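Local atomic coordinates of deoxyribose-phosphate aldolase (Toxoplasma gondii, PDB entry 4EIV), a protein that is an aldolase built as a TIM barrel, a closed ring of eight parallel strands surrounded by helices, and pairs with a second copy of itself in the assembly. Residues I234-G239 against M251-E256. Residues are numbered along the deposited sequence; the frame is centred on the assembly and turned at random.
Sequences IKIEVG and MQMIFE
Next to M253, whose side chain meets I234 and I236, the Q252 amide nitrogen NE2 has two acceptors: the backbone O of M196 and, one turn along its own helix, E256 OE2 at 3.0 Å. The bond to E256 is nearly straight (166° at the hydrogen) and lies in the amide plane, but it comes down on the carboxylate from above its plane. Both acceptors help fix the amide's rotation.

No hydrogen bond crosses between strand and helix; M253 makes the contact through apolar atoms and its sulfur. Its chain bends at chi2 (-70°) and again at chi3, folding the thioether alongside the two isoleucines. I236 CD1 lies 3.9 Å from M253 CG and 4.1 Å from M253 SD. I234, two residues earlier, has two conformers; in the one described CG2 sits 3.8 Å from M253 SD, and the unusually tight approach of I234 CG2 to M253 CE is doubtful.

K235 alternates with these isoleucines and points into the barrel, where NZ forms salt bridges with E31 and E118. E237, toward the strand's C-terminal end, has OE2 hydrogen-bonded to S186 OG and H193 ND1.

This is the strand-to-helix step of a beta-alpha-beta unit in the barrel wall: M251, I254 and F255 pack on the second subunit, F267 on the next strand, 267-271, touches I234, I236 and M253, and helix 196-210 covers the isoleucines through I202 and V199.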
ATOM      1  N   ILE A 234     -11.573  -8.476  -1.611  0.50 24.13           N
ATOM      2  CA  ILE A 234     -12.760  -8.129  -0.826  0.50 24.74           C
ATOM      3  C   ILE A 234     -13.074  -6.655  -1.043  0.50 23.69           C
ATOM      4  O   ILE A 234     -12.184  -5.803  -1.025  0.50 24.46           O
ATOM      5  CB  ILE A 234     -12.616  -8.410   0.689  0.50 25.49           C
ATOM      6  CG1 ILE A 234     -13.954  -8.212   1.401  0.50 25.98           C
ATOM      7  CG2 ILE A 234     -11.613  -7.486   1.316  0.50 26.82           C
ATOM      8  CD1 ILE A 234     -13.907  -8.563   2.861  0.50 27.65           C
ATOM      9  N   LYS A 235     -14.350  -6.389  -1.295  1.00 22.86           N
ATOM     10  CA  LYS A 235     -14.884  -5.032  -1.417  1.00 22.65           C
ATOM     11  C   LYS A 235     -15.856  -4.781  -0.273  1.00 22.34           C
ATOM     12  O   LYS A 235     -16.861  -5.503  -0.137  1.00 22.41           O
ATOM     13  CB  LYS A 235     -15.579  -4.802  -2.759  1.00 23.20           C
ATOM     14  CG  LYS A 235     -16.273  -3.469  -2.883  1.00 22.84           C
ATOM     15  CD  LYS A 235     -16.699  -3.119  -4.277  1.00 24.05           C
ATOM     16  CE  LYS A 235     -17.532  -1.854  -4.312  1.00 25.04           C
ATOM     17  NZ  LYS A 235     -17.878  -1.446  -5.709  1.00 27.91           N
ATOM     18  N   ILE A 236     -15.545  -3.783   0.549  1.00 21.95           N
ATOM     19  CA  ILE A 236     -16.349  -3.388   1.689  1.00 22.33           C
ATOM     20  C   ILE A 236     -17.209  -2.221   1.225  1.00 21.85           C
ATOM     21  O   ILE A 236     -16.698  -1.140   0.913  1.00 23.42           O
ATOM     22  CB  ILE A 236     -15.467  -3.016   2.884  1.00 21.90           C
ATOM     23  CG1 ILE A 236     -14.572  -4.196   3.293  1.00 22.76           C
ATOM     24  CG2 ILE A 236     -16.308  -2.592   4.058  1.00 23.63           C
ATOM     25  CD1 ILE A 236     -13.648  -3.954   4.468  1.00 24.12           C
ATOM     26  N   GLU A 237     -18.502  -2.496   1.067  1.00 22.93           N
ATOM     27  CA  GLU A 237     -19.485  -1.492   0.624  1.00 23.09           C
ATOM     28  C   GLU A 237     -20.130  -0.912   1.877  1.00 23.49           C
ATOM     29  O   GLU A 237     -20.733  -1.645   2.664  1.00 24.05           O
ATOM     30  CB  GLU A 237     -20.496  -2.119  -0.336  1.00 23.55           C
ATOM     31  CG  GLU A 237     -21.457  -1.136  -1.020  1.00 23.62           C
ATOM     32  CD  GLU A 237     -22.565  -0.637  -0.124  1.00 25.81           C
ATOM     33  OE1 GLU A 237     -22.778   0.585  -0.141  1.00 27.06           O
ATOM     34  OE2 GLU A 237     -23.207  -1.466   0.579  1.00 26.12           O
ATOM     35  N   VAL A 238     -19.931   0.387   2.098  1.00 24.67           N
ATOM     36  CA  VAL A 238     -20.266   1.031   3.361  1.00 25.67           C
ATOM     37  C   VAL A 238     -21.470   1.921   3.331  1.00 27.28           C
ATOM     38  O   VAL A 238     -21.765   2.594   4.323  1.00 29.96           O
ATOM     39  CB  VAL A 238     -19.051   1.820   3.918  1.00 24.16           C
ATOM     40  CG1 VAL A 238     -17.837   0.892   4.073  1.00 25.96           C
ATOM     41  CG2 VAL A 238     -18.707   3.005   3.046  1.00 25.45           C
ATOM     42  N   GLY A 239     -22.178   1.963   2.224  1.00 29.52           N
ATOM     43  CA  GLY A 239     -23.384   2.759   2.179  1.00 31.93           C
ATOM     44  C   GLY A 239     -23.066   4.233   2.233  1.00 33.59           C
ATOM     45  O   GLY A 239     -22.188   4.716   1.502  1.00 34.63           O
ATOM     46  N   MET A 251      -8.417  -0.729   9.700  1.00 26.28           N
ATOM     47  CA  MET A 251      -7.777  -1.397  10.826  1.00 26.97           C
ATOM     48  C   MET A 251      -8.205  -2.845  10.951  1.00 26.59           C
ATOM     49  O   MET A 251      -7.371  -3.723  11.227  1.00 27.63           O
ATOM     50  CB  MET A 251      -8.058  -0.646  12.127  1.00 27.29           C
ATOM     51  CG  MET A 251      -7.422   0.727  12.160  1.00 31.55           C
ATOM     52  SD  MET A 251      -5.618   0.717  12.029  1.00 33.54           S
ATOM     53  CE  MET A 251      -5.125   0.293  13.707  1.00 33.24           C
ATOM     54  N   GLN A 252      -9.497  -3.113  10.750  1.00 26.12           N
ATOM     55  CA  GLN A 252      -9.989  -4.487  10.762  1.00 25.97           C
ATOM     56  C   GLN A 252      -9.297  -5.332   9.687  1.00 26.20           C
ATOM     57  O   GLN A 252      -8.864  -6.443   9.959  1.00 28.10           O
ATOM     58  CB  GLN A 252     -11.507  -4.530  10.550  1.00 25.30           C
ATOM     59  CG  GLN A 252     -12.065  -5.941  10.546  1.00 27.11           C
ATOM     60  CD  GLN A 252     -13.572  -6.031  10.419  1.00 26.26           C
ATOM     61  OE1 GLN A 252     -14.242  -5.063  10.081  1.00 27.38           O
ATOM     62  NE2 GLN A 252     -14.115  -7.213  10.703  1.00 26.04           N
ATOM     63  N   MET A 253      -9.185  -4.787   8.479  1.00 26.29           N
ATOM     64  CA  MET A 253      -8.526  -5.509   7.399  1.00 25.98           C
ATOM     65  C   MET A 253      -7.060  -5.814   7.736  1.00 27.44           C
ATOM     66  O   MET A 253      -6.599  -6.924   7.523  1.00 27.86           O
ATOM     67  CB  MET A 253      -8.572  -4.698   6.116  1.00 25.90           C
ATOM     68  CG  MET A 253      -9.899  -4.703   5.421  1.00 25.94           C
ATOM     69  SD  MET A 253     -10.300  -6.314   4.677  1.00 29.42           S
ATOM     70  CE  MET A 253      -9.127  -6.552   3.400  1.00 29.09           C
ATOM     71  N   ILE A 254      -6.320  -4.825   8.254  1.00 27.36           N
ATOM     72  CA  ILE A 254      -4.906  -5.081   8.592  1.00 28.48           C
ATOM     73  C   ILE A 254      -4.772  -6.164   9.659  1.00 29.62           C
ATOM     74  O   ILE A 254      -3.968  -7.100   9.532  1.00 29.74           O
ATOM     75  CB  ILE A 254      -4.180  -3.822   9.059  1.00 27.98           C
ATOM     76  CG1 ILE A 254      -4.099  -2.802   7.929  1.00 27.79           C
ATOM     77  CG2 ILE A 254      -2.787  -4.171   9.598  1.00 29.49           C
ATOM     78  CD1 ILE A 254      -3.703  -1.403   8.384  1.00 29.90           C
ATOM     79  N   PHE A 255      -5.590  -6.060  10.706  1.00 29.18           N
ATOM     80  CA  PHE A 255      -5.517  -6.999  11.816  1.00 31.47           C
ATOM     81  C   PHE A 255      -5.900  -8.414  11.379  1.00 31.77           C
ATOM     82  O   PHE A 255      -5.211  -9.373  11.716  1.00 33.81           O
ATOM     83  CB  PHE A 255      -6.391  -6.520  12.983  1.00 32.01           C
ATOM     84  CG  PHE A 255      -6.222  -7.332  14.229  1.00 34.41           C
ATOM     85  CD1 PHE A 255      -5.072  -7.208  14.996  1.00 35.53           C
ATOM     86  CD2 PHE A 255      -7.195  -8.238  14.623  1.00 35.28           C
ATOM     87  CE1 PHE A 255      -4.900  -7.963  16.149  1.00 37.73           C
ATOM     88  CE2 PHE A 255      -7.029  -9.006  15.784  1.00 39.00           C
ATOM     89  CZ  PHE A 255      -5.880  -8.860  16.540  1.00 39.29           C
ATOM     90  N   GLU A 256      -7.006  -8.546  10.648  1.00 31.02           N
ATOM     91  CA  GLU A 256      -7.480  -9.875  10.267  1.00 31.16           C
ATOM     92  C   GLU A 256      -6.803 -10.466   9.042  1.00 31.08           C
ATOM     93  O   GLU A 256      -6.551 -11.662   9.010  1.00 32.46           O
ATOM     94  CB  GLU A 256      -8.984  -9.880  10.030  1.00 31.19           C
ATOM     95  CG  GLU A 256      -9.792  -9.426  11.235  1.00 32.44           C
ATOM     96  CD  GLU A 256     -11.251  -9.826  11.124  1.00 35.48           C
ATOM     97  OE1 GLU A 256     -11.526 -10.864  10.482  1.00 37.17           O
ATOM     98  OE2 GLU A 256     -12.108  -9.131  11.707  1.00 37.09           O
TER